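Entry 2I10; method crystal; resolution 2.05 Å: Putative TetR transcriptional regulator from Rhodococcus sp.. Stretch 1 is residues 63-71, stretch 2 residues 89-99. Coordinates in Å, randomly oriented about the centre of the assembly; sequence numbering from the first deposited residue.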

# COMPACT_ATOMS: atom_id res chain seq x y z
N LEU B 63 -14.59 9.86 0.31
CA LEU B 63 -13.24 10.17 -0.14
C LEU B 63 -12.38 10.68 0.98
O LEU B 63 -11.18 10.40 0.99
CB LEU B 63 -13.24 11.15 -1.31
CG LEU B 63 -13.93 10.79 -2.64
CD1 LEU B 63 -13.76 11.96 -3.65
CD2 LEU B 63 -13.38 9.47 -3.25
N ASP B 64 -12.93 11.47 1.90
CA ASP B 64 -12.19 11.87 3.10
C ASP B 64 -11.69 10.64 3.86
O ASP B 64 -10.57 10.64 4.36
CB ASP B 64 -13.05 12.69 4.07
CG ASP B 64 -13.42 14.06 3.53
OD1 ASP B 64 -12.80 14.51 2.54
OD2 ASP B 64 -14.34 14.71 4.12
N ARG B 65 -12.54 9.61 3.98
CA ARG B 65 -12.19 8.41 4.74
C ARG B 65 -11.16 7.53 4.00
O ARG B 65 -10.27 6.98 4.62
CB ARG B 65 -13.47 7.63 5.08
CG ARG B 65 -13.29 6.37 5.95
CD ARG B 65 -12.78 6.67 7.35
NE ARG B 65 -13.59 7.62 8.13
CZ ARG B 65 -14.50 7.27 9.05
NH1 ARG B 65 -14.73 5.98 9.29
NH2 ARG B 65 -15.18 8.19 9.71
N TYR B 66 -11.27 7.41 2.68
CA TYR B 66 -10.51 6.39 1.95
C TYR B 66 -9.43 6.85 0.98
O TYR B 66 -8.75 6.01 0.40
CB TYR B 66 -11.47 5.52 1.17
CG TYR B 66 -12.31 4.57 2.04
CD1 TYR B 66 -11.79 3.35 2.45
CD2 TYR B 66 -13.62 4.90 2.41
CE1 TYR B 66 -12.54 2.45 3.23
CE2 TYR B 66 -14.41 4.00 3.21
CZ TYR B 66 -13.84 2.78 3.61
OH TYR B 66 -14.56 1.89 4.39
N MSE B 67 -9.30 8.14 0.74
CA MSE B 67 -8.37 8.66 -0.27
C MSE B 67 -7.09 9.07 0.45
O MSE B 67 -7.16 9.91 1.35
CB MSE B 67 -8.99 9.83 -1.07
CG MSE B 67 -9.31 9.60 -2.60
SE MSE B 67 -9.46 11.44 -3.54
CE MSE B 67 -7.62 11.89 -3.48
N CYS B 68 -5.93 8.48 0.10
CA CYS B 68 -4.62 8.97 0.58
C CYS B 68 -4.40 10.44 0.15
O CYS B 68 -4.03 11.29 0.96
CB CYS B 68 -3.43 8.04 0.09
SG CYS B 68 -3.24 6.37 1.04
N GLU B 69 -4.69 10.71 -1.11
CA GLU B 69 -4.30 11.96 -1.78
C GLU B 69 -5.27 13.15 -1.62
O GLU B 69 -5.26 14.06 -2.46
CB GLU B 69 -4.12 11.71 -3.28
CG GLU B 69 -3.25 10.51 -3.60
CD GLU B 69 -4.01 9.18 -3.71
OE1 GLU B 69 -5.16 9.04 -3.24
OE2 GLU B 69 -3.42 8.26 -4.30
N ARG B 70 -6.09 13.14 -0.57
CA ARG B 70 -7.09 14.19 -0.32
C ARG B 70 -6.54 15.62 -0.37
O ARG B 70 -5.68 15.97 0.43
CB ARG B 70 -7.78 13.93 1.04
CG ARG B 70 -9.23 14.37 1.05
CD ARG B 70 -10.04 13.70 -0.04
NE ARG B 70 -11.43 14.08 0.05
CZ ARG B 70 -12.21 14.60 -0.91
NH1 ARG B 70 -11.78 14.80 -2.14
NH2 ARG B 70 -13.48 14.88 -0.63
N THR B 71 -7.09 16.44 -1.29
CA THR B 71 -6.58 17.78 -1.59
C THR B 71 -6.42 18.74 -0.41
O THR B 71 -5.35 19.36 -0.25
CB THR B 71 -7.30 18.50 -2.82
OG1 THR B 71 -6.86 19.84 -2.89
CG2 THR B 71 -8.78 18.55 -2.70
N ASP B 89 4.08 16.70 8.81
CA ASP B 89 2.69 17.02 9.06
C ASP B 89 1.80 16.12 8.22
O ASP B 89 0.89 15.48 8.72
CB ASP B 89 2.46 18.43 8.53
CG ASP B 89 1.80 19.35 9.50
OD1 ASP B 89 2.46 19.65 10.55
OD2 ASP B 89 0.66 19.83 9.18
N PHE B 90 2.04 16.09 6.92
CA PHE B 90 1.26 15.25 6.03
C PHE B 90 1.27 13.75 6.42
O PHE B 90 0.20 13.09 6.48
CB PHE B 90 1.73 15.38 4.61
CG PHE B 90 0.84 14.68 3.66
CD1 PHE B 90 -0.53 15.00 3.64
CD2 PHE B 90 1.31 13.68 2.83
CE1 PHE B 90 -1.41 14.33 2.80
CE2 PHE B 90 0.45 13.02 1.98
CZ PHE B 90 -0.91 13.33 1.96
N LEU B 91 2.45 13.23 6.67
CA LEU B 91 2.58 11.78 6.94
C LEU B 91 1.95 11.37 8.25
O LEU B 91 1.21 10.36 8.29
CB LEU B 91 4.04 11.29 6.84
CG LEU B 91 4.72 11.33 5.49
CD1 LEU B 91 6.19 10.76 5.64
CD2 LEU B 91 3.93 10.61 4.36
N THR B 92 2.21 12.13 9.32
CA THR B 92 1.58 11.87 10.62
C THR B 92 0.03 12.09 10.62
O THR B 92 -0.71 11.39 11.32
CB THR B 92 2.19 12.71 11.77
OG1 THR B 92 1.98 14.11 11.51
CG2 THR B 92 3.66 12.44 11.97
N GLY B 93 -0.44 13.08 9.87
CA GLY B 93 -1.87 13.31 9.67
C GLY B 93 -2.56 12.13 8.98
O GLY B 93 -3.67 11.75 9.35
N ARG B 94 -1.88 11.55 7.99
CA ARG B 94 -2.40 10.40 7.26
C ARG B 94 -2.49 9.23 8.20
O ARG B 94 -3.48 8.49 8.17
CB ARG B 94 -1.53 10.02 6.05
CG ARG B 94 -1.66 10.89 4.79
CD ARG B 94 -2.82 11.87 4.89
NE ARG B 94 -4.01 11.39 4.24
CZ ARG B 94 -5.23 11.88 4.44
NH1 ARG B 94 -5.43 12.88 5.30
NH2 ARG B 94 -6.24 11.37 3.78
N VAL B 95 -1.49 9.05 9.04
CA VAL B 95 -1.50 7.95 10.00
C VAL B 95 -2.70 8.10 10.97
O VAL B 95 -3.30 7.11 11.36
CB VAL B 95 -0.15 7.83 10.78
CG1 VAL B 95 -0.29 6.88 11.97
CG2 VAL B 95 0.97 7.29 9.87
N GLU B 96 -3.03 9.31 11.39
CA GLU B 96 -4.24 9.54 12.15
C GLU B 96 -5.50 9.10 11.36
O GLU B 96 -6.31 8.36 11.89
CB GLU B 96 -4.38 11.02 12.58
CG GLU B 96 -3.16 11.64 13.37
CD GLU B 96 -3.26 13.21 13.53
OE1 GLU B 96 -3.83 13.91 12.63
OE2 GLU B 96 -2.74 13.75 14.54
N VAL B 97 -5.66 9.55 10.12
CA VAL B 97 -6.79 9.14 9.28
C VAL B 97 -6.85 7.61 9.08
O VAL B 97 -7.91 7.01 9.25
CB VAL B 97 -6.85 9.89 7.91
CG1 VAL B 97 -7.82 9.20 6.94
CG2 VAL B 97 -7.29 11.31 8.12
N PHE B 98 -5.71 6.99 8.77
CA PHE B 98 -5.61 5.56 8.44
C PHE B 98 -5.94 4.65 9.62
O PHE B 98 -6.39 3.48 9.46
CB PHE B 98 -4.19 5.22 8.05
CG PHE B 98 -3.72 5.87 6.79
CD1 PHE B 98 -4.63 6.35 5.86
CD2 PHE B 98 -2.37 5.94 6.52
CE1 PHE B 98 -4.19 6.91 4.69
CE2 PHE B 98 -1.92 6.46 5.35
CZ PHE B 98 -2.83 6.97 4.44
N THR B 99 -5.70 5.16 10.82
CA THR B 99 -5.96 4.40 12.01
C THR B 99 -7.24 4.96 12.61
O THR B 99 -7.44 4.94 13.82
CB THR B 99 -4.76 4.48 12.98
OG1 THR B 99 -4.45 5.85 13.22
CG2 THR B 99 -3.52 3.85 12.39
O HOH W 1 -9.47 5.16 7.07

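The contact between these two stretches is a small one in which a helix meets the end of another helix and the loop that follows it, and a direct hydrogen bond runs from an arginine side chain to a backbone carbonyl just past that helix end. It illustrates a general principle: carbonyls at and just beyond a helix end often lack a helical partner and can accept from a neighbouring side chain.

Stretch 1 is helical through Tyr66, and Met67, a selenomethionine, is the first residue to leave helical geometry, although its N still bonds to Leu63 O at 3.0 Å. Stretch 2 is helical from Asp89 to Phe98 and meets stretch 1 mainly through side chains, with Val97 O reached through a water. The two stretches come close at Arg65 and Val97, whose CA atoms lie 7.1 Å apart, and again at Cys68 and Arg94, whose CA atoms are 7.2 Å apart; only 292 Å² is buried in all.

Arg94 points toward stretch 1, and its NH2 donates to Met67 O at 3.0 Å, with the oxygen at the guanidinium edge, near its plane, where the N-H groups project. Arg94 NE also lies 3.3 Å from Cys68 O, so two successive carbonyls gather around one cationic group. Cys68 O in turn sits at the edge of the Phe90 ring, 3.9 Å from its CZ, where the ring hydrogens carry slight positive charge.

Apolar packing comes from Cys68 SG, whose residue is covalently bonded to a group elsewhere in the structure; it approaches Phe98 CZ to 3.5 Å, obliquely to the ring. The methyl Val97 CG1 packs 4.0 Å from both Asp64 O and Arg65 O without bonding to them. Nearby, a water donates to Arg65 O at 3.2 Å and Val97 O at 3.3 Å, bridging the two backbones.

Within stretch 1, Arg70 NE forms a salt bridge with Asp64 OD1 at 2.9 Å, tying the turn back to the helix.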